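Local coordinates for chromosome partition protein Smc (Pyrococcus furiosus, PDB 3KTA) that is probably required for chromosome condensation and partitioning, its two terminal domains joining into an ABC-type ATPase, of which this chain is the C-terminal part, at residues B[33-38]-B[48-53]; B[102-107]-B[124-129]. All blocks are in the same frame, centred on the assembly; numbering follows the deposited sequence.

Contact 1: B[33-38]-B[48-53]; sequences ARLILE and LEIEAK
Glu51 OE1 is held by two nitrogens of Arg34 across a beta hairpin of antiparallel strands 33-37 and 48-53. Arg34 NH2 lies 2.8 Å from Glu51 OE1 and forms the salt bridge. Arg34 NE makes a longer and more bent bond to Glu51 OE1, at 3.2 Å. Both nitrogens come from one face of the carboxylate, whereas Glu51 OE1 lies in the plane of the guanidinium. The two planes are 60° apart. Glu51 CG is anti to the backbone N (chi1 170°), and the chain runs extended beyond it to Arg34. Ile36 CG1 lies 3.6 Å above the guanidinium plane, offset toward the rim. Ile36 CD1 also touches Glu51 CB at 3.7 Å. An alanine in place of Glu51 would probably leave the Arg34 guanidinium without its carboxylate mate and freer to turn, while Ile36 CD1 would keep its contact with CB.

The backbone pairing is regular. Arg34 with Glu51 and Ile36 with Glu49 are hydrogen-bonded pairs, each with two bonds. The non-hydrogen-bonded pairs Ala33-Ala52, Leu35-Ile50 and Leu37-Leu48 alternate with them and put their side chains on the other face. Helix 4-27 packs on this face, with Phe20 against Ala33 and Leu35. Arg159 of the other protein chain hydrogen-bonds to Leu48 O through NH1. On the apolar face, Leu35 CD2 lies 3.9 Å from Ile50 CG1, the two side chains running side by side.

Contact 2: B[102-107]-B[124-129]; sequences ANVKRV and TLRDVM
Val104 and Val128 carry the apolar part of this contact between helix 101-114 and the start of helix 127-130. Val104 CG1 meets Val128 CG2 at 3.5 Å, and the two side chains cross at about a right angle. The Val128 branch that touches, CG2, is the one between its own backbone N and carbonyl carbon, the crowded position. Val104 CG1 also touches Met129 CB at 3.8 Å. One turn on, Val107 CG1 meets the terminal CE of Met129 at 4.0 Å. Met129 is selenomethionine here, and its chain is bent at chi2 and chi3.

A second kind of contact is that of a methyl with a flat charged group. Val104 CG2 lies over one face of the Arg126 guanidinium, 3.6 Å from Arg126 NH2. The same nitrogens are also bonded: NH2 forms a salt bridge with Asp101, and NH1 bonds to Leu99 O. These bonds are likely to fix the rotation of the group under the methyl.

No hydrogen bond crosses between the two segments. Within 124-129, Thr124 OG1 accepts from Arg126 N at 2.9 Å, an ST turn. Thr124 OG1 also bonds to Asp96. Arg126 is the N-cap residue of the short helix, and its O accepts from Met129 N at 2.9 Å.

Helix 101-114 links strand 89-93 to strand 119-123, and the two strands run parallel. This is a beta-alpha-beta unit of the P-loop ATPase fold, and segment 124-129 probably corresponds to the switch (H-loop) region of ABC ATPases.

Overall arrangement
The chain starts with helix 4-27 and enters strand 32-37. Contact 1 closes a loop of nine residues between 38 and 48 and completes the hairpin, which packs against helix 4-27 and meets the other chain. Helix 67-84 and strand 89-93 come next. Contact 2 then closes a loop of sixteen residues, holding the rest of helix 101-114, a turn and strand 119-123. The contacts are in series, neither nested nor crossed. They lie on opposite sides of the chain's centre and do not touch. The centres of contact 1 and contact 2 are about 26 Å apart. Contact 2 ties the beta-alpha-beta unit to the loop after strand 119-123. The Arg126 side chain lies about 12 Å from the bound bis(adenosine)-5'-pentaphosphate.

Contact 1: B[33-38]-B[48-53]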
ATOM      1  N   ALA B  33       2.523  11.597  20.762  1.00 18.46           N
ATOM      2  CA  ALA B  33       3.778  11.052  20.269  1.00 18.71           C
ATOM      3  C   ALA B  33       4.590  12.117  19.551  1.00 17.74           C
ATOM      4  O   ALA B  33       4.047  13.135  19.117  1.00 18.02           O
ATOM      5  CB  ALA B  33       3.526   9.860  19.347  1.00 17.86           C
ATOM      6  N   ARG B  34       5.896  11.875  19.443  1.00 17.88           N
ATOM      7  CA  ARG B  34       6.821  12.814  18.803  1.00 17.03           C
ATOM      8  C   ARG B  34       7.808  12.101  17.889  1.00 19.63           C
ATOM      9  O   ARG B  34       8.166  10.940  18.119  1.00 19.74           O
ATOM     10  CB  ARG B  34       7.665  13.568  19.847  1.00 22.28           C
ATOM     11  CG  ARG B  34       6.953  14.576  20.703  1.00 30.75           C
ATOM     12  CD  ARG B  34       7.995  15.346  21.529  1.00 31.48           C
ATOM     13  NE  ARG B  34       8.810  14.456  22.356  1.00 33.89           N
ATOM     14  CZ  ARG B  34      10.128  14.564  22.520  1.00 39.90           C
ATOM     15  NH1 ARG B  34      10.812  15.526  21.908  1.00 37.85           N
ATOM     16  NH2 ARG B  34      10.771  13.702  23.299  1.00 39.79           N
ATOM     17  N   LEU B  35       8.248  12.813  16.858  1.00 15.44           N
ATOM     18  CA  LEU B  35       9.436  12.446  16.095  1.00 17.85           C
ATOM     19  C   LEU B  35      10.617  13.233  16.653  1.00 18.14           C
ATOM     20  O   LEU B  35      10.499  14.425  16.955  1.00 20.67           O
ATOM     21  CB  LEU B  35       9.271  12.770  14.613  1.00 17.29           C
ATOM     22  CG  LEU B  35       8.090  12.138  13.871  1.00 16.66           C
ATOM     23  CD1 LEU B  35       8.211  12.419  12.388  1.00 17.56           C
ATOM     24  CD2 LEU B  35       8.015  10.638  14.129  1.00 19.84           C
ATOM     25  N   ILE B  36      11.761  12.568  16.786  1.00 20.13           N
ATOM     26  CA  ILE B  36      12.940  13.204  17.361  1.00 22.80           C
ATOM     27  C   ILE B  36      14.154  12.939  16.487  1.00 23.17           C
ATOM     28  O   ILE B  36      14.438  11.793  16.171  1.00 21.28           O
ATOM     29  CB  ILE B  36      13.218  12.626  18.755  1.00 25.33           C
ATOM     30  CG1 ILE B  36      11.971  12.744  19.635  1.00 22.43           C
ATOM     31  CG2 ILE B  36      14.418  13.313  19.401  1.00 27.34           C
ATOM     32  CD1 ILE B  36      12.073  11.987  20.934  1.00 27.83           C
ATOM     33  N   LEU B  37      14.858  13.989  16.078  1.00 20.41           N
ATOM     34  CA  LEU B  37      16.127  13.804  15.369  1.00 24.86           C
ATOM     35  C   LEU B  37      17.201  13.445  16.389  1.00 25.90           C
ATOM     36  O   LEU B  37      17.353  14.131  17.396  1.00 25.89           O
ATOM     37  CB  LEU B  37      16.515  15.072  14.609  1.00 19.42           C
ATOM     38  CG  LEU B  37      15.634  15.408  13.398  1.00 22.70           C
ATOM     39  CD1 LEU B  37      15.927  16.790  12.841  1.00 24.08           C
ATOM     40  CD2 LEU B  37      15.797  14.345  12.308  1.00 20.34           C
ATOM     41  N   GLU B  38      17.924  12.354  16.142  1.00 22.57           N
ATOM     42  CA  GLU B  38      18.961  11.909  17.069  1.00 27.34           C
ATOM     43  C   GLU B  38      20.039  12.971  17.204  1.00 26.52           C
ATOM     44  O   GLU B  38      20.670  13.113  18.262  1.00 26.52           O
ATOM     45  CB  GLU B  38      19.585  10.603  16.584  1.00 26.37           C
ATOM     46  CG  GLU B  38      18.685   9.395  16.738  1.00 27.35           C
ATOM     47  CD  GLU B  38      19.401   8.106  16.406  0.60 26.21           C
ATOM     48  OE1 GLU B  38      20.453   8.171  15.737  0.67 25.34           O
ATOM     49  OE2 GLU B  38      18.914   7.033  16.815  0.73 28.12           O
ATOM     50  N   LEU B  48      16.251   9.062  13.023  1.00 22.89           N
ATOM     51  CA  LEU B  48      15.012   9.725  13.395  1.00 21.37           C
ATOM     52  C   LEU B  48      14.227   8.760  14.271  1.00 22.50           C
ATOM     53  O   LEU B  48      13.855   7.662  13.835  1.00 22.78           O
ATOM     54  CB  LEU B  48      14.244  10.140  12.132  1.00 21.13           C
ATOM     55  CG  LEU B  48      12.991  11.012  12.253  1.00 22.89           C
ATOM     56  CD1 LEU B  48      12.655  11.619  10.903  1.00 23.36           C
ATOM     57  CD2 LEU B  48      11.822  10.209  12.785  1.00 23.68           C
ATOM     58  N   GLU B  49      14.008   9.150  15.523  1.00 21.96           N
ATOM     59  CA  GLU B  49      13.385   8.260  16.492  1.00 22.18           C
ATOM     60  C   GLU B  49      11.916   8.581  16.665  1.00 20.15           C
ATOM     61  O   GLU B  49      11.486   9.683  16.372  1.00 20.99           O
ATOM     62  CB  GLU B  49      14.086   8.350  17.850  1.00 27.76           C
ATOM     63  CG  GLU B  49      15.098   7.232  18.110  1.00 33.65           C
ATOM     64  CD  GLU B  49      14.445   5.904  18.482  0.36 30.32           C
ATOM     65  OE1 GLU B  49      13.298   5.636  18.054  0.75 29.77           O
ATOM     66  OE2 GLU B  49      15.091   5.121  19.207  0.63 35.02           O
ATOM     67  N   ILE B  50      11.158   7.605  17.144  1.00 22.88           N
ATOM     68  CA  ILE B  50       9.769   7.823  17.520  1.00 21.85           C
ATOM     69  C   ILE B  50       9.665   7.641  19.019  1.00 25.75           C
ATOM     70  O   ILE B  50      10.175   6.664  19.562  1.00 24.43           O
ATOM     71  CB  ILE B  50       8.836   6.807  16.825  1.00 21.52           C
ATOM     72  CG1 ILE B  50       8.871   7.013  15.312  1.00 23.11           C
ATOM     73  CG2 ILE B  50       7.404   6.932  17.357  1.00 22.31           C
ATOM     74  CD1 ILE B  50       8.097   5.977  14.524  1.00 27.93           C
ATOM     75  N   GLU B  51       9.031   8.594  19.689  1.00 20.77           N
ATOM     76  CA  GLU B  51       8.737   8.478  21.111  1.00 23.23           C
ATOM     77  C   GLU B  51       7.240   8.635  21.346  1.00 24.56           C
ATOM     78  O   GLU B  51       6.666   9.692  21.078  1.00 22.36           O
ATOM     79  CB  GLU B  51       9.518   9.527  21.908  1.00 25.92           C
ATOM     80  CG  GLU B  51       9.093   9.645  23.353  1.00 30.95           C
ATOM     81  CD  GLU B  51       9.664  10.875  24.018  0.39 30.56           C
ATOM     82  OE1 GLU B  51       8.900  11.843  24.243  0.94 31.64           O
ATOM     83  OE2 GLU B  51      10.881  10.875  24.300  0.84 33.42           O
ATOM     84  N   ALA B  52       6.607   7.587  21.862  1.00 22.71           N
ATOM     85  CA  ALA B  52       5.162   7.608  22.015  1.00 21.75           C
ATOM     86  C   ALA B  52       4.693   7.409  23.460  1.00 23.44           C
ATOM     87  O   ALA B  52       5.280   6.647  24.228  1.00 26.49           O
ATOM     88  CB  ALA B  52       4.522   6.572  21.096  1.00 22.93           C
ATOM     89  N   LYS B  53       3.624   8.111  23.804  1.00 21.30           N
ATOM     90  CA  LYS B  53       2.945   7.970  25.082  1.00 24.91           C
ATOM     91  C   LYS B  53       1.507   7.617  24.758  1.00 24.64           C
ATOM     92  O   LYS B  53       0.672   8.502  24.641  1.00 26.41           O
ATOM     93  CB  LYS B  53       2.961   9.305  25.836  1.00 28.14           C
ATOM     94  CG  LYS B  53       4.346   9.875  26.101  1.00 30.21           C
ATOM     95  CD  LYS B  53       4.260  11.267  26.731  1.00 28.08           C
ATOM     96  CE  LYS B  53       5.645  11.822  27.012  1.00 27.14           C
ATOM     97  NZ  LYS B  53       5.570  13.159  27.662  1.00 27.35           N
TER

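Contact 2: B[102-107]-B[124-129]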
ATOM      1  N   ALA B 102     -12.916   0.489  17.473  1.00 14.78           N
ATOM      2  CA  ALA B 102     -12.801   1.912  17.733  1.00 16.45           C
ATOM      3  C   ALA B 102     -11.613   2.490  16.982  1.00 14.83           C
ATOM      4  O   ALA B 102     -11.705   3.541  16.366  1.00 15.19           O
ATOM      5  CB  ALA B 102     -12.643   2.177  19.223  1.00 18.88           C
ATOM      6  N   ASN B 103     -10.496   1.782  17.051  1.00 15.70           N
ATOM      7  CA  ASN B 103      -9.292   2.227  16.370  1.00 13.77           C
ATOM      8  C   ASN B 103      -9.346   2.080  14.854  1.00 13.58           C
ATOM      9  O   ASN B 103      -8.878   2.965  14.120  1.00 13.84           O
ATOM     10  CB  ASN B 103      -8.082   1.501  16.947  1.00 14.70           C
ATOM     11  CG  ASN B 103      -7.664   2.072  18.286  1.00 18.09           C
ATOM     12  OD1 ASN B 103      -7.342   3.252  18.384  1.00 19.67           O
ATOM     13  ND2 ASN B 103      -7.684   1.242  19.325  1.00 24.26           N
ATOM     14  N   VAL B 104      -9.893   0.970  14.379  1.00 13.90           N
ATOM     15  CA  VAL B 104     -10.074   0.813  12.930  1.00 14.08           C
ATOM     16  C   VAL B 104     -10.942   1.942  12.349  1.00 13.18           C
ATOM     17  O   VAL B 104     -10.624   2.487  11.294  1.00 12.47           O
ATOM     18  CB  VAL B 104     -10.666  -0.569  12.562  1.00 14.90           C
ATOM     19  CG1 VAL B 104     -10.963  -0.645  11.074  1.00 13.59           C
ATOM     20  CG2 VAL B 104      -9.701  -1.686  12.965  1.00 16.27           C
ATOM     21  N   LYS B 105     -12.022   2.317  13.039  1.00 13.97           N
ATOM     22  CA  LYS B 105     -12.854   3.415  12.547  1.00 13.59           C
ATOM     23  C   LYS B 105     -12.058   4.709  12.397  1.00 12.05           C
ATOM     24  O   LYS B 105     -12.240   5.442  11.420  1.00 14.33           O
ATOM     25  CB  LYS B 105     -14.068   3.648  13.465  1.00 15.12           C
ATOM     26  CG  LYS B 105     -15.052   4.741  13.002  1.00 17.95           C
ATOM     27  CD  LYS B 105     -15.532   4.498  11.573  1.00 18.58           C
ATOM     28  CE  LYS B 105     -16.771   5.342  11.221  1.00 20.98           C
ATOM     29  NZ  LYS B 105     -16.633   6.779  11.542  1.00 18.59           N
ATOM     30  N   ARG B 106     -11.188   4.994  13.362  1.00 13.14           N
ATOM     31  CA  ARG B 106     -10.414   6.229  13.305  1.00 13.28           C
ATOM     32  C   ARG B 106      -9.446   6.171  12.127  1.00 13.97           C
ATOM     33  O   ARG B 106      -9.235   7.172  11.437  1.00 13.47           O
ATOM     34  CB  ARG B 106      -9.699   6.516  14.625  1.00 16.11           C
ATOM     35  CG  ARG B 106     -10.707   6.940  15.708  1.00 16.68           C
ATOM     36  CD  ARG B 106     -10.029   7.455  16.960  1.00 18.78           C
ATOM     37  NE  ARG B 106      -9.473   6.376  17.753  1.00 20.73           N
ATOM     38  CZ  ARG B 106     -10.116   5.765  18.744  1.00 19.85           C
ATOM     39  NH1 ARG B 106     -11.361   6.122  19.063  1.00 20.89           N
ATOM     40  NH2 ARG B 106      -9.511   4.791  19.407  1.00 23.24           N
ATOM     41  N   VAL B 107      -8.886   4.991  11.891  1.00 11.89           N
ATOM     42  CA  VAL B 107      -8.019   4.823  10.714  1.00 11.65           C
ATOM     43  C   VAL B 107      -8.811   5.010   9.413  1.00 12.85           C
ATOM     44  O   VAL B 107      -8.358   5.706   8.487  1.00 12.00           O
ATOM     45  CB  VAL B 107      -7.284   3.474  10.750  1.00 11.22           C
ATOM     46  CG1 VAL B 107      -6.547   3.203   9.423  1.00 11.20           C
ATOM     47  CG2 VAL B 107      -6.307   3.482  11.895  1.00 14.34           C
ATOM     48  N   THR B 124      -9.308  -5.712   3.247  1.00 12.27           N
ATOM     49  CA  THR B 124      -9.780  -5.750   4.641  1.00 11.41           C
ATOM     50  C   THR B 124     -10.905  -6.757   4.855  1.00 12.85           C
ATOM     51  O   THR B 124     -11.676  -7.044   3.936  1.00 13.36           O
ATOM     52  CB  THR B 124     -10.252  -4.354   5.102  1.00 12.03           C
ATOM     53  OG1 THR B 124     -10.659  -4.403   6.481  1.00 12.82           O
ATOM     54  CG2 THR B 124     -11.422  -3.863   4.251  1.00 17.42           C
ATOM     55  N   LEU B 125     -10.965  -7.303   6.074  1.00 12.70           N
ATOM     56  CA  LEU B 125     -12.052  -8.187   6.489  1.00 14.58           C
ATOM     57  C   LEU B 125     -12.955  -7.451   7.483  1.00 14.33           C
ATOM     58  O   LEU B 125     -13.900  -8.041   8.031  1.00 16.44           O
ATOM     59  CB  LEU B 125     -11.489  -9.445   7.163  1.00 14.47           C
ATOM     60  CG  LEU B 125     -10.636 -10.373   6.301  1.00 20.93           C
ATOM     61  CD1 LEU B 125     -10.347 -11.661   7.052  1.00 19.03           C
ATOM     62  CD2 LEU B 125     -11.324 -10.643   4.974  1.00 23.95           C
ATOM     63  N   ARG B 126     -12.684  -6.165   7.700  1.00 12.43           N
ATOM     64  CA  ARG B 126     -13.363  -5.405   8.756  1.00 13.30           C
ATOM     65  C   ARG B 126     -14.452  -4.474   8.227  1.00 14.30           C
ATOM     66  O   ARG B 126     -14.182  -3.507   7.478  1.00 13.18           O
ATOM     67  CB  ARG B 126     -12.361  -4.587   9.575  1.00 14.36           C
ATOM     68  CG  ARG B 126     -11.215  -5.412  10.143  1.00 16.92           C
ATOM     69  CD  ARG B 126     -11.698  -6.341  11.279  1.00 17.25           C
ATOM     70  NE  ARG B 126     -12.054  -5.563  12.457  1.00 15.87           N
ATOM     71  CZ  ARG B 126     -11.178  -5.118  13.357  1.00 19.48           C
ATOM     72  NH1 ARG B 126      -9.885  -5.384  13.226  1.00 16.54           N
ATOM     73  NH2 ARG B 126     -11.598  -4.395  14.391  1.00 18.45           N
ATOM     74  N   ASP B 127     -15.690  -4.735   8.648  1.00 13.90           N
ATOM     75  CA  ASP B 127     -16.799  -3.870   8.286  1.00 15.98           C
ATOM     76  C   ASP B 127     -16.563  -2.388   8.569  1.00 14.57           C
ATOM     77  O   ASP B 127     -16.897  -1.547   7.737  1.00 13.97           O
ATOM     78  CB  ASP B 127     -18.120  -4.357   8.915  1.00 15.79           C
ATOM     79  CG  ASP B 127     -18.019  -4.611  10.422  1.00 20.26           C
ATOM     80  OD1 ASP B 127     -17.131  -4.071  11.112  1.00 24.23           O
ATOM     81  OD2 ASP B 127     -18.875  -5.366  10.929  1.00 30.38           O
ATOM     82  N   VAL B 128     -15.983  -2.056   9.728  1.00 13.79           N
ATOM     83  CA  VAL B 128     -15.796  -0.658  10.092  1.00 15.95           C
ATOM     84  C   VAL B 128     -14.709   0.007   9.249  1.00 13.63           C
ATOM     85  O   VAL B 128     -14.639   1.230   9.201  1.00 15.72           O
ATOM     86  CB  VAL B 128     -15.507  -0.472  11.598  1.00 17.30           C
ATOM     87  CG1 VAL B 128     -16.698  -0.920  12.403  1.00 21.50           C
ATOM     88  CG2 VAL B 128     -14.306  -1.270  12.014  1.00 15.51           C
HETATM   89  N   MSE B 129     -13.871  -0.800   8.598  1.00 13.17           N
HETATM   90  CA  MSE B 129     -12.913  -0.266   7.636  1.00 14.40           C
HETATM   91  C   MSE B 129     -13.558   0.017   6.282  1.00 14.63           C
HETATM   92  O   MSE B 129     -13.244   1.049   5.673  1.00 15.84           O
HETATM   93  CB  MSE B 129     -11.721  -1.220   7.432  1.00 13.44           C
HETATM   94  CG  MSE B 129     -10.734  -0.764   6.332  1.00 13.91           C
HETATM   95 SE   MSE B 129      -9.779   0.886   6.751  0.93 16.49          SE
HETATM   96  CE  MSE B 129      -8.277   0.060   7.656  1.00 17.58           C
TER